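Local coordinates for MmeI (Methylophilus methylotrophus, PDB 5HR4), which probably methylates adenine in DNA with S-adenosyl-L-methionine as donor and is a Type IIL restriction-modification enzyme that binds DNA, at residues 293-298 / 419-424; 192-197 / 426-431; 632-637 / 897-902; 787-792 / 815-820. All blocks are in the same frame, centred on the assembly; numbering follows the deposited sequence.

Contact 1: 293-298 / 419-424; sequences AIFGSL and AQIAQV
Ile421 meets both Phe295 and Leu298, with a different methyl for each. The branch methyl Ile421 CG2 lies 3.7 Å from Phe295 CD1 and comes to the ring at a slant. The end methyl Ile421 CD1 lies 4.0 Å from Leu298 CD2. The reach to Leu298 comes from the CG1 arm of Ile421, which stands anti to the carbonyl carbon (chi1 -48°) and then runs fully extended. Phe295 and Leu298 are three residues apart, so one face of their helix presents both. No hydrogen bond crosses between the segments, and the three touching side chains are buried.

Helix 292-301 also ties down a polar group well clear of 419-424. Ser297 OG donates to Ala293 O at 2.9 Å, which satisfies this buried hydroxyl within its own helix. Ser297 N reaches the same oxygen from the opposite face of the carbonyl plane. The side chain of Phe295 is about 7 Å from the bound sinefungin.

Further out, Leu298 packs on Ala166 and Met169 of helix 163-178. Gln420 and Val424 rest on Val191 of helix 183-200. Helix 292-301 thus touches both helix 163-178 and helix 416-440. Helix 416-440 itself follows strand 409-413 of the central sheet.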
loop_
_atom_site.group_PDB
_atom_site.type_symbol
_atom_site.label_atom_id
_atom_site.label_comp_id
_atom_site.label_asym_id
_atom_site.label_seq_id
_atom_site.Cartn_x
_atom_site.Cartn_y
_atom_site.Cartn_z
ATOM N N ALA A 293 -13.410 -9.181 -6.666
ATOM C CA ALA A 293 -13.870 -7.808 -6.870
ATOM C C ALA A 293 -15.186 -7.561 -6.145
ATOM O O ALA A 293 -15.359 -6.522 -5.501
ATOM C CB ALA A 293 -14.006 -7.500 -8.364
ATOM N N ILE A 294 -16.117 -8.514 -6.209
ATOM C CA ILE A 294 -17.357 -8.358 -5.456
ATOM C C ILE A 294 -17.076 -8.341 -3.957
ATOM O O ILE A 294 -17.514 -7.438 -3.239
ATOM C CB ILE A 294 -18.366 -9.457 -5.813
ATOM C CG1 ILE A 294 -18.647 -9.438 -7.307
ATOM C CG2 ILE A 294 -19.641 -9.237 -5.007
ATOM C CD1 ILE A 294 -19.044 -8.113 -7.816
ATOM N N PHE A 295 -16.341 -9.340 -3.464
ATOM C CA PHE A 295 -16.104 -9.423 -2.026
ATOM C C PHE A 295 -15.378 -8.192 -1.512
ATOM O O PHE A 295 -15.645 -7.728 -0.399
ATOM C CB PHE A 295 -15.321 -10.691 -1.691
ATOM C CG PHE A 295 -16.055 -11.956 -2.025
ATOM C CD1 PHE A 295 -17.142 -12.363 -1.264
ATOM C CD2 PHE A 295 -15.653 -12.743 -3.095
ATOM C CE1 PHE A 295 -17.811 -13.531 -1.568
ATOM C CE2 PHE A 295 -16.324 -13.910 -3.411
ATOM C CZ PHE A 295 -17.399 -14.309 -2.655
ATOM N N GLY A 296 -14.498 -7.619 -2.323
ATOM C CA GLY A 296 -13.723 -6.470 -1.902
ATOM C C GLY A 296 -14.515 -5.186 -1.934
ATOM O O GLY A 296 -14.380 -4.343 -1.040
ATOM N N SER A 297 -15.361 -5.028 -2.955
ATOM C CA SER A 297 -16.175 -3.824 -3.058
ATOM C C SER A 297 -17.190 -3.756 -1.939
ATOM O O SER A 297 -17.471 -2.672 -1.413
ATOM C CB SER A 297 -16.879 -3.784 -4.404
ATOM O OG SER A 297 -15.924 -3.674 -5.438
ATOM N N LEU A 298 -17.774 -4.903 -1.587
ATOM C CA LEU A 298 -18.709 -4.974 -0.469
ATOM C C LEU A 298 -18.032 -4.577 0.837
ATOM O O LEU A 298 -18.484 -3.670 1.552
ATOM C CB LEU A 298 -19.260 -6.389 -0.367
ATOM C CG LEU A 298 -20.123 -6.612 0.859
ATOM C CD1 LEU A 298 -21.323 -5.703 0.796
ATOM C CD2 LEU A 298 -20.530 -8.081 0.907
ATOM N N ALA A 419 -14.079 -10.076 8.297
ATOM C CA ALA A 419 -13.766 -11.386 8.863
ATOM C C ALA A 419 -14.911 -12.360 8.656
ATOM O O ALA A 419 -14.674 -13.565 8.518
ATOM C CB ALA A 419 -13.430 -11.276 10.352
ATOM N N GLN A 420 -16.152 -11.862 8.603
ATOM C CA GLN A 420 -17.281 -12.729 8.271
ATOM C C GLN A 420 -17.368 -12.993 6.768
ATOM O O GLN A 420 -17.687 -14.108 6.361
ATOM C CB GLN A 420 -18.594 -12.131 8.783
ATOM C CG GLN A 420 -18.705 -12.009 10.288
ATOM C CD GLN A 420 -19.343 -13.226 10.969
ATOM O OE1 GLN A 420 -19.349 -14.326 10.416
ATOM N NE2 GLN A 420 -19.887 -13.023 12.192
ATOM N N ILE A 421 -17.085 -11.994 5.920
ATOM C CA ILE A 421 -17.094 -12.230 4.473
ATOM C C ILE A 421 -16.075 -13.304 4.111
ATOM O O ILE A 421 -16.384 -14.260 3.398
ATOM C CB ILE A 421 -16.809 -10.936 3.688
ATOM C CG1 ILE A 421 -17.635 -9.766 4.171
ATOM C CG2 ILE A 421 -17.083 -11.154 2.183
ATOM C CD1 ILE A 421 -17.355 -8.482 3.354
ATOM N N ALA A 422 -14.843 -13.153 4.604
ATOM C CA ALA A 422 -13.789 -14.118 4.317
ATOM C C ALA A 422 -14.288 -15.539 4.512
ATOM O O ALA A 422 -14.070 -16.405 3.658
ATOM C CB ALA A 422 -12.568 -13.845 5.197
ATOM N N GLN A 423 -15.004 -15.784 5.609
ATOM C CA GLN A 423 -15.523 -17.121 5.855
ATOM C C GLN A 423 -16.502 -17.526 4.760
ATOM O O GLN A 423 -16.316 -18.561 4.107
ATOM C CB GLN A 423 -16.174 -17.201 7.238
ATOM C CG GLN A 423 -16.408 -18.626 7.707
ATOM C CD GLN A 423 -16.796 -18.724 9.170
ATOM O OE1 GLN A 423 -17.975 -18.853 9.502
ATOM N NE2 GLN A 423 -15.802 -18.696 10.051
ATOM N N VAL A 424 -17.531 -16.701 4.513
ATOM C CA VAL A 424 -18.507 -17.060 3.482
ATOM C C VAL A 424 -17.860 -17.049 2.110
ATOM O O VAL A 424 -18.207 -17.858 1.238
ATOM C CB VAL A 424 -19.725 -16.128 3.526
ATOM C CG1 VAL A 424 -20.534 -16.263 2.261
ATOM C CG2 VAL A 424 -20.593 -16.474 4.715
#

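Contact 2: 192-197 / 426-431; sequences RLLFCL and LWLTDH
This is an apolar helix-to-helix contact between Leu194 and Phe195 of helix 183-200 and Leu428 of helix 416-440. It is buried. It joins the helicase spacer region of the chain to the methyltransferase domain.

Leu428 supplies one methyl to each partner. Leu428 CD2 lies 4.0 Å from Phe195 CD2 and meets the ring obliquely. Leu428 CD1 lies 4.5 Å from Leu194 CG, a looser approach. Phe195 and Leu194 are consecutive in the chain, and the two methyls of Leu428 divide between these neighbours. Leu428 has CG anti to its carbonyl carbon (chi1 -49°). From there CD1 continues the extended chain (chi2 -178°) towards Leu194, and CD2 branches off to Phe195. The closest pair of CA atoms, Phe195 CA and Leu428 CA, is 7.5 Å apart.

Asp430 OD1 forms a salt bridge with Arg447 and a hydrogen bond with Tyr374 OH. Arg192 bonds the carbonyl oxygens of Leu261 and Glu264 and makes a cation-pi contact with Phe233. Leu261 also touches both Phe195 and Trp427.

Helix 416-440 links the parallel strands 409-413 and 455-458 in a beta-alpha-beta crossover. The strand order of the sheet, 3-2-1-4-5-7-6 over its first seven strands, is that of the Rossmann-like methyltransferase fold. Here helix 183-200 packs against that crossover helix.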
loop_
_atom_site.group_PDB
_atom_site.type_symbol
_atom_site.label_atom_id
_atom_site.label_comp_id
_atom_site.label_asym_id
_atom_site.label_seq_id
_atom_site.Cartn_x
_atom_site.Cartn_y
_atom_site.Cartn_z
ATOM N N ARG A 192 -25.140 -13.905 6.061
ATOM C CA ARG A 192 -26.136 -14.944 5.813
ATOM C C ARG A 192 -26.973 -14.635 4.571
ATOM O O ARG A 192 -27.128 -15.493 3.692
ATOM C CB ARG A 192 -27.031 -15.131 7.033
ATOM C CG ARG A 192 -26.378 -15.934 8.153
ATOM C CD ARG A 192 -27.138 -15.735 9.456
ATOM N NE ARG A 192 -26.656 -16.621 10.505
ATOM C CZ ARG A 192 -27.399 -17.028 11.529
ATOM N NH1 ARG A 192 -28.661 -16.629 11.628
ATOM N NH2 ARG A 192 -26.889 -17.852 12.439
ATOM N N LEU A 193 -27.533 -13.420 4.482
ATOM C CA LEU A 193 -28.258 -13.029 3.273
ATOM C C LEU A 193 -27.418 -13.238 2.025
ATOM O O LEU A 193 -27.927 -13.651 0.974
ATOM C CB LEU A 193 -28.676 -11.568 3.360
ATOM C CG LEU A 193 -29.618 -11.314 4.520
ATOM C CD1 LEU A 193 -29.673 -9.816 4.747
ATOM C CD2 LEU A 193 -30.975 -11.861 4.177
ATOM N N LEU A 194 -26.129 -12.928 2.111
ATOM C CA LEU A 194 -25.266 -13.093 0.956
ATOM C C LEU A 194 -25.259 -14.541 0.502
ATOM O O LEU A 194 -25.351 -14.833 -0.697
ATOM C CB LEU A 194 -23.861 -12.633 1.305
ATOM C CG LEU A 194 -22.873 -12.712 0.162
ATOM C CD1 LEU A 194 -23.344 -11.832 -0.984
ATOM C CD2 LEU A 194 -21.516 -12.283 0.685
ATOM N N PHE A 195 -25.163 -15.463 1.454
ATOM C CA PHE A 195 -25.200 -16.876 1.100
ATOM C C PHE A 195 -26.532 -17.229 0.462
ATOM O O PHE A 195 -26.583 -17.980 -0.513
ATOM C CB PHE A 195 -24.939 -17.733 2.333
ATOM C CG PHE A 195 -25.132 -19.199 2.099
ATOM C CD1 PHE A 195 -26.389 -19.768 2.178
ATOM C CD2 PHE A 195 -24.051 -20.009 1.817
ATOM C CE1 PHE A 195 -26.572 -21.100 1.964
ATOM C CE2 PHE A 195 -24.223 -21.357 1.607
ATOM C CZ PHE A 195 -25.488 -21.908 1.680
ATOM N N CYS A 196 -27.625 -16.695 0.987
ATOM C CA CYS A 196 -28.910 -16.996 0.371
ATOM C C CYS A 196 -28.976 -16.457 -1.057
ATOM O O CYS A 196 -29.513 -17.127 -1.947
ATOM C CB CYS A 196 -30.050 -16.452 1.232
ATOM S SG CYS A 196 -30.265 -17.381 2.768
ATOM N N LEU A 197 -28.428 -15.259 -1.305
ATOM C CA LEU A 197 -28.492 -14.718 -2.658
ATOM C C LEU A 197 -27.705 -15.591 -3.622
ATOM O O LEU A 197 -28.170 -15.887 -4.726
ATOM C CB LEU A 197 -27.987 -13.278 -2.688
ATOM C CG LEU A 197 -28.890 -12.307 -1.933
ATOM C CD1 LEU A 197 -28.176 -11.010 -1.719
ATOM C CD2 LEU A 197 -30.178 -12.085 -2.694
ATOM N N LEU A 426 -15.020 -18.166 1.316
ATOM C CA LEU A 426 -14.412 -19.468 1.086
ATOM C C LEU A 426 -15.460 -20.528 0.782
ATOM O O LEU A 426 -15.215 -21.427 -0.022
ATOM C CB LEU A 426 -13.555 -19.867 2.285
ATOM C CG LEU A 426 -12.144 -19.294 2.168
ATOM C CD1 LEU A 426 -11.449 -19.266 3.488
ATOM C CD2 LEU A 426 -11.346 -20.152 1.202
ATOM N N TRP A 427 -16.637 -20.457 1.394
ATOM C CA TRP A 427 -17.634 -21.487 1.096
ATOM C C TRP A 427 -18.252 -21.301 -0.287
ATOM O O TRP A 427 -18.495 -22.284 -0.996
ATOM C CB TRP A 427 -18.727 -21.501 2.147
ATOM C CG TRP A 427 -18.367 -22.209 3.412
ATOM C CD1 TRP A 427 -17.856 -23.475 3.548
ATOM C CD2 TRP A 427 -18.546 -21.702 4.737
ATOM N NE1 TRP A 427 -17.687 -23.771 4.883
ATOM C CE2 TRP A 427 -18.110 -22.699 5.630
ATOM C CE3 TRP A 427 -19.033 -20.487 5.256
ATOM C CZ2 TRP A 427 -18.148 -22.519 7.005
ATOM C CZ3 TRP A 427 -19.065 -20.314 6.607
ATOM C CH2 TRP A 427 -18.620 -21.319 7.472
ATOM N N LEU A 428 -18.537 -20.054 -0.679
ATOM C CA LEU A 428 -19.053 -19.807 -2.025
ATOM C C LEU A 428 -18.044 -20.241 -3.086
ATOM O O LEU A 428 -18.414 -20.865 -4.091
ATOM C CB LEU A 428 -19.405 -18.328 -2.204
ATOM C CG LEU A 428 -20.262 -17.620 -1.143
ATOM C CD1 LEU A 428 -20.546 -16.160 -1.543
ATOM C CD2 LEU A 428 -21.553 -18.390 -0.836
ATOM N N THR A 429 -16.763 -19.939 -2.875
ATOM C CA THR A 429 -15.760 -20.420 -3.813
ATOM C C THR A 429 -15.730 -21.943 -3.831
ATOM O O THR A 429 -15.669 -22.557 -4.904
ATOM C CB THR A 429 -14.379 -19.852 -3.485
ATOM O OG1 THR A 429 -14.497 -18.465 -3.127
ATOM C CG2 THR A 429 -13.503 -19.952 -4.706
ATOM N N ASP A 430 -15.800 -22.566 -2.656
ATOM C CA ASP A 430 -15.940 -24.017 -2.589
ATOM C C ASP A 430 -17.064 -24.490 -3.491
ATOM O O ASP A 430 -16.851 -25.315 -4.386
ATOM C CB ASP A 430 -16.202 -24.461 -1.149
ATOM C CG ASP A 430 -16.402 -25.965 -1.029
ATOM O OD1 ASP A 430 -15.392 -26.697 -1.133
ATOM O OD2 ASP A 430 -17.556 -26.418 -0.817
ATOM N N HIS A 431 -18.274 -23.953 -3.295
ATOM C CA HIS A 431 -19.384 -24.410 -4.124
ATOM C C HIS A 431 -19.168 -24.090 -5.594
ATOM O O HIS A 431 -19.511 -24.901 -6.460
ATOM C CB HIS A 431 -20.689 -23.796 -3.690
ATOM C CG HIS A 431 -21.866 -24.411 -4.362
ATOM N ND1 HIS A 431 -22.161 -25.755 -4.242
ATOM C CD2 HIS A 431 -22.830 -23.880 -5.150
ATOM C CE1 HIS A 431 -23.258 -26.025 -4.924
ATOM N NE2 HIS A 431 -23.680 -24.907 -5.491
#

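Contact 3: 632-637 / 897-902; sequences QPISKL and ETYQKM
The apolar part of the contact is carried by Ile634, whose end methyl meets Tyr899 and Met902. Ile634 CD1 lies 3.8 Å from Tyr899 CD1 and 4.0 Å from Tyr899 CE1, so it sits near the bond between these two ring atoms. The approach to the ring is oblique, and the two side chains cross at about a right angle. The same Ile634 CD1 is 4.2 Å from Met902 SD. CG1 of Ile634 sits between the backbone N and the carbonyl carbon (chi1 46°), and the arm then extends to CD1. That shape carries the methyl across to the helix.

A second contact is van der Waals and sets a hydroxyl against the end of Met902. Ser635 OG is 4.0 Å from Met902 CE and also 4.0 Å from Met902 SD. Met902 reaches the serine with its chain extended beyond CG.

The hydrogen bonds of these side chains go to other residues. Ser635 OG bonds to Phe820 O, and it has a weaker link to Trp822 N. Tyr899 OH makes a weak bond to Cys628 N.

The loop belongs to the target recognition domain and helix 888-903 to the C-terminal domain. Their nearest atom is about 8 Å from the bound DNA. With no hydrogen bond or ion pair between the two segments, this part of the domain joint rests on shape and dispersion, while the hydroxyl of Ser635 is held by Phe820 O, within the target recognition domain.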
loop_
_atom_site.group_PDB
_atom_site.type_symbol
_atom_site.label_atom_id
_atom_site.label_comp_id
_atom_site.label_asym_id
_atom_site.label_seq_id
_atom_site.Cartn_x
_atom_site.Cartn_y
_atom_site.Cartn_z
ATOM N N GLN A 632 25.577 15.183 9.944
ATOM C CA GLN A 632 26.619 15.948 9.280
ATOM C C GLN A 632 27.232 15.071 8.190
ATOM O O GLN A 632 27.128 13.844 8.251
ATOM C CB GLN A 632 27.677 16.414 10.292
ATOM N N PRO A 633 27.849 15.674 7.172
ATOM C CA PRO A 633 28.305 14.871 6.021
ATOM C C PRO A 633 29.542 14.025 6.318
ATOM O O PRO A 633 30.434 14.445 7.060
ATOM C CB PRO A 633 28.613 15.935 4.958
ATOM C CG PRO A 633 27.911 17.159 5.399
ATOM C CD PRO A 633 27.944 17.116 6.890
ATOM N N ILE A 634 29.599 12.826 5.706
ATOM C CA ILE A 634 30.813 11.998 5.774
ATOM C C ILE A 634 31.905 12.567 4.888
ATOM O O ILE A 634 33.091 12.289 5.105
ATOM C CB ILE A 634 30.577 10.533 5.365
ATOM C CG1 ILE A 634 29.747 10.448 4.088
ATOM C CG2 ILE A 634 30.019 9.693 6.512
ATOM C CD1 ILE A 634 29.796 9.069 3.436
ATOM N N SER A 635 31.535 13.312 3.853
ATOM C CA SER A 635 32.528 13.931 2.997
ATOM C C SER A 635 32.826 15.347 3.472
ATOM O O SER A 635 32.168 15.897 4.359
ATOM C CB SER A 635 32.066 13.955 1.540
ATOM O OG SER A 635 32.046 12.646 0.991
ATOM N N LYS A 636 33.849 15.931 2.867
ATOM C CA LYS A 636 34.238 17.304 3.143
ATOM C C LYS A 636 33.351 18.187 2.278
ATOM O O LYS A 636 33.653 18.449 1.112
ATOM C CB LYS A 636 35.721 17.504 2.850
ATOM N N LEU A 637 32.232 18.635 2.857
ATOM C CA LEU A 637 31.228 19.433 2.162
ATOM C C LEU A 637 30.631 20.457 3.112
ATOM O O LEU A 637 30.553 20.207 4.323
ATOM C CB LEU A 637 30.100 18.553 1.603
ATOM C CG LEU A 637 30.456 17.498 0.575
ATOM C CD1 LEU A 637 29.314 16.515 0.499
ATOM C CD2 LEU A 637 30.675 18.177 -0.743
ATOM N N GLU A 897 30.665 1.125 -2.953
ATOM C CA GLU A 897 32.022 0.755 -2.559
ATOM C C GLU A 897 32.720 1.934 -1.887
ATOM O O GLU A 897 33.348 1.775 -0.835
ATOM C CB GLU A 897 32.824 0.257 -3.764
ATOM N N THR A 898 32.585 3.134 -2.464
ATOM C CA THR A 898 33.147 4.331 -1.844
ATOM C C THR A 898 32.488 4.622 -0.499
ATOM O O THR A 898 33.170 4.873 0.502
ATOM C CB THR A 898 32.976 5.530 -2.771
ATOM O OG1 THR A 898 33.212 5.125 -4.125
ATOM C CG2 THR A 898 33.950 6.644 -2.383
ATOM N N TYR A 899 31.157 4.620 -0.464
ATOM C CA TYR A 899 30.466 4.863 0.793
ATOM C C TYR A 899 30.947 3.910 1.873
ATOM O O TYR A 899 31.155 4.313 3.022
ATOM C CB TYR A 899 28.957 4.731 0.599
ATOM C CG TYR A 899 28.162 4.782 1.884
ATOM C CD1 TYR A 899 27.829 6.004 2.478
ATOM C CD2 TYR A 899 27.739 3.615 2.503
ATOM C CE1 TYR A 899 27.102 6.055 3.658
ATOM C CE2 TYR A 899 27.013 3.656 3.682
ATOM C CZ TYR A 899 26.698 4.875 4.258
ATOM O OH TYR A 899 25.967 4.898 5.425
ATOM N N GLN A 900 31.154 2.641 1.522
ATOM C CA GLN A 900 31.553 1.677 2.540
ATOM C C GLN A 900 33.001 1.891 2.978
ATOM O O GLN A 900 33.319 1.758 4.168
ATOM C CB GLN A 900 31.344 0.255 2.031
ATOM C CG GLN A 900 31.170 -0.717 3.170
ATOM C CD GLN A 900 30.911 -2.114 2.698
ATOM O OE1 GLN A 900 30.859 -2.377 1.487
ATOM N NE2 GLN A 900 30.744 -3.037 3.648
ATOM N N LYS A 901 33.892 2.219 2.030
ATOM C CA LYS A 901 35.267 2.546 2.398
ATOM C C LYS A 901 35.301 3.685 3.410
ATOM O O LYS A 901 36.025 3.613 4.409
ATOM C CB LYS A 901 36.083 2.889 1.148
ATOM N N MET A 902 34.490 4.726 3.190
ATOM C CA MET A 902 34.428 5.841 4.134
ATOM C C MET A 902 33.741 5.438 5.436
ATOM O O MET A 902 34.239 5.739 6.526
ATOM C CB MET A 902 33.710 7.025 3.493
ATOM C CG MET A 902 34.454 7.620 2.329
ATOM S SD MET A 902 33.614 9.062 1.668
ATOM C CE MET A 902 34.998 10.000 1.017
#

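Contact 4: 787-792 / 815-820; sequences GLLSST and LVYNTF
The carbonyl oxygen of Leu788, whose side chain packs on Phe820, takes two bonds from Ser791. Ser791 OG donates to Leu788 O at 2.7 Å and lies in the carbonyl plane, with a C=O...O angle of 151°. Ser791 N is the second donor to Leu788 O, at 3.1 Å. The same hydroxyl caps His794 N, so Ser791 is the N-cap of helix 792-801.

Across the contact two leucines meet two ring edges. Leu788 CG is 3.8 Å from Phe820 CE2, near the plane of that ring. Leu789 CD2 lies 4.0 Å from both CD1 and CE1 of Tyr817, again at the edge. Phe820 has CG anti to the backbone N (chi1 -180°), which sends its ring across to Leu788.

In the loop, Thr819 OG1 donates to Leu815 O at 2.6 Å from above the carbonyl plane, and it also bonds Trp797 NE1. Tyr817 OH is held by Pro638 O.

Both segments belong to the target recognition domain. No hydrogen bond crosses between them. Their polar groups bond within each segment or to residues outside both, and the interface itself is aliphatic and aromatic.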
loop_
_atom_site.group_PDB
_atom_site.type_symbol
_atom_site.label_atom_id
_atom_site.label_comp_id
_atom_site.label_asym_id
_atom_site.label_seq_id
_atom_site.Cartn_x
_atom_site.Cartn_y
_atom_site.Cartn_z
ATOM N N GLY A 787 28.189 22.238 -9.205
ATOM C CA GLY A 787 28.549 21.196 -10.140
ATOM C C GLY A 787 28.314 19.830 -9.541
ATOM O O GLY A 787 27.763 18.940 -10.193
ATOM N N LEU A 788 28.691 19.663 -8.276
ATOM C CA LEU A 788 28.609 18.352 -7.652
ATOM C C LEU A 788 27.166 17.874 -7.573
ATOM O O LEU A 788 26.859 16.736 -7.939
ATOM C CB LEU A 788 29.249 18.396 -6.271
ATOM C CG LEU A 788 29.519 17.011 -5.707
ATOM C CD1 LEU A 788 30.418 16.229 -6.659
ATOM C CD2 LEU A 788 30.151 17.149 -4.336
ATOM N N LEU A 789 26.259 18.739 -7.118
ATOM C CA LEU A 789 24.850 18.365 -7.006
ATOM C C LEU A 789 24.144 18.310 -8.351
ATOM O O LEU A 789 23.034 17.780 -8.430
ATOM C CB LEU A 789 24.114 19.346 -6.100
ATOM C CG LEU A 789 24.795 19.660 -4.781
ATOM C CD1 LEU A 789 23.855 20.493 -3.941
ATOM C CD2 LEU A 789 25.196 18.377 -4.064
ATOM N N SER A 790 24.737 18.871 -9.395
ATOM C CA SER A 790 24.188 18.702 -10.728
ATOM C C SER A 790 24.580 17.366 -11.347
ATOM O O SER A 790 23.928 16.920 -12.299
ATOM C CB SER A 790 24.651 19.851 -11.629
ATOM N N SER A 791 25.605 16.711 -10.808
ATOM C CA SER A 791 26.218 15.570 -11.466
ATOM C C SER A 791 25.284 14.366 -11.503
ATOM O O SER A 791 24.484 14.143 -10.592
ATOM C CB SER A 791 27.511 15.186 -10.747
ATOM O OG SER A 791 27.229 14.562 -9.506
ATOM N N THR A 792 25.417 13.578 -12.577
ATOM C CA THR A 792 24.769 12.275 -12.654
ATOM C C THR A 792 25.059 11.442 -11.412
ATOM O O THR A 792 24.181 10.730 -10.910
ATOM C CB THR A 792 25.250 11.539 -13.908
ATOM O OG1 THR A 792 24.671 12.143 -15.064
ATOM C CG2 THR A 792 24.856 10.071 -13.880
ATOM N N LEU A 815 19.671 12.090 4.469
ATOM C CA LEU A 815 19.709 10.782 3.816
ATOM C C LEU A 815 20.578 10.757 2.567
ATOM O O LEU A 815 21.254 9.759 2.305
ATOM C CB LEU A 815 18.296 10.325 3.444
ATOM C CG LEU A 815 17.468 9.636 4.526
ATOM C CD1 LEU A 815 16.033 9.559 4.059
ATOM C CD2 LEU A 815 18.006 8.237 4.810
ATOM N N VAL A 816 20.570 11.829 1.786
ATOM C CA VAL A 816 21.290 11.889 0.525
ATOM C C VAL A 816 22.626 12.584 0.721
ATOM O O VAL A 816 23.676 11.936 0.796
ATOM C CB VAL A 816 20.463 12.634 -0.532
ATOM C CG1 VAL A 816 21.148 12.539 -1.895
ATOM C CG2 VAL A 816 19.046 12.090 -0.564
ATOM N N TYR A 817 22.572 13.917 0.799
ATOM C CA TYR A 817 23.760 14.762 0.890
ATOM C C TYR A 817 24.726 14.294 1.978
ATOM O O TYR A 817 25.940 14.210 1.753
ATOM C CB TYR A 817 23.307 16.202 1.142
ATOM C CG TYR A 817 24.382 17.271 1.107
ATOM C CD1 TYR A 817 24.916 17.701 -0.101
ATOM C CD2 TYR A 817 24.826 17.887 2.277
ATOM C CE1 TYR A 817 25.884 18.692 -0.156
ATOM C CE2 TYR A 817 25.808 18.884 2.234
ATOM C CZ TYR A 817 26.330 19.283 1.009
ATOM O OH TYR A 817 27.295 20.274 0.926
ATOM N N ASN A 818 24.212 13.991 3.172
ATOM C CA ASN A 818 25.109 13.702 4.289
ATOM C C ASN A 818 25.778 12.342 4.173
ATOM O O ASN A 818 26.798 12.104 4.831
ATOM C CB ASN A 818 24.362 13.776 5.624
ATOM C CG ASN A 818 24.032 15.183 6.021
ATOM O OD1 ASN A 818 24.605 16.136 5.495
ATOM N ND2 ASN A 818 23.108 15.328 6.955
ATOM N N THR A 819 25.226 11.438 3.379
ATOM C CA THR A 819 25.831 10.133 3.180
ATOM C C THR A 819 26.511 10.025 1.827
ATOM O O THR A 819 26.943 8.932 1.444
ATOM C CB THR A 819 24.778 9.041 3.329
ATOM O OG1 THR A 819 23.762 9.231 2.335
ATOM C CG2 THR A 819 24.141 9.135 4.692
ATOM N N PHE A 820 26.622 11.136 1.110
ATOM C CA PHE A 820 27.129 11.171 -0.256
ATOM C C PHE A 820 28.650 11.063 -0.267
ATOM O O PHE A 820 29.336 11.984 0.190
ATOM C CB PHE A 820 26.678 12.455 -0.959
ATOM C CG PHE A 820 27.159 12.565 -2.372
ATOM C CD1 PHE A 820 26.892 11.562 -3.288
ATOM C CD2 PHE A 820 27.876 13.667 -2.789
ATOM C CE1 PHE A 820 27.339 11.658 -4.584
ATOM C CE2 PHE A 820 28.324 13.767 -4.087
ATOM C CZ PHE A 820 28.056 12.762 -4.985
#

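How the contacts relate
Contacts 1 and 2 share helix 416-440 and lie with centres 10 Å apart. They meet directly where Phe295 CE1 packs on Leu428 CD1 at 3.8 Å. Contacts 3 and 4 form a second pair, about 11 Å apart between centres, on the opposite side of the chain's centre. That pair is joined by polar bonds as well, among them a probable backbone hydrogen bond from Ile634 N to Asn818 O at 3.0 Å. Contacts 1, 2 and 4 are buried, whereas contact 3 is partly exposed. Contacts 1 and 2 pack helix on helix with no hydrogen bond across. Contacts 3 and 4 each use a loop, and hydrogen bonds join those two loops.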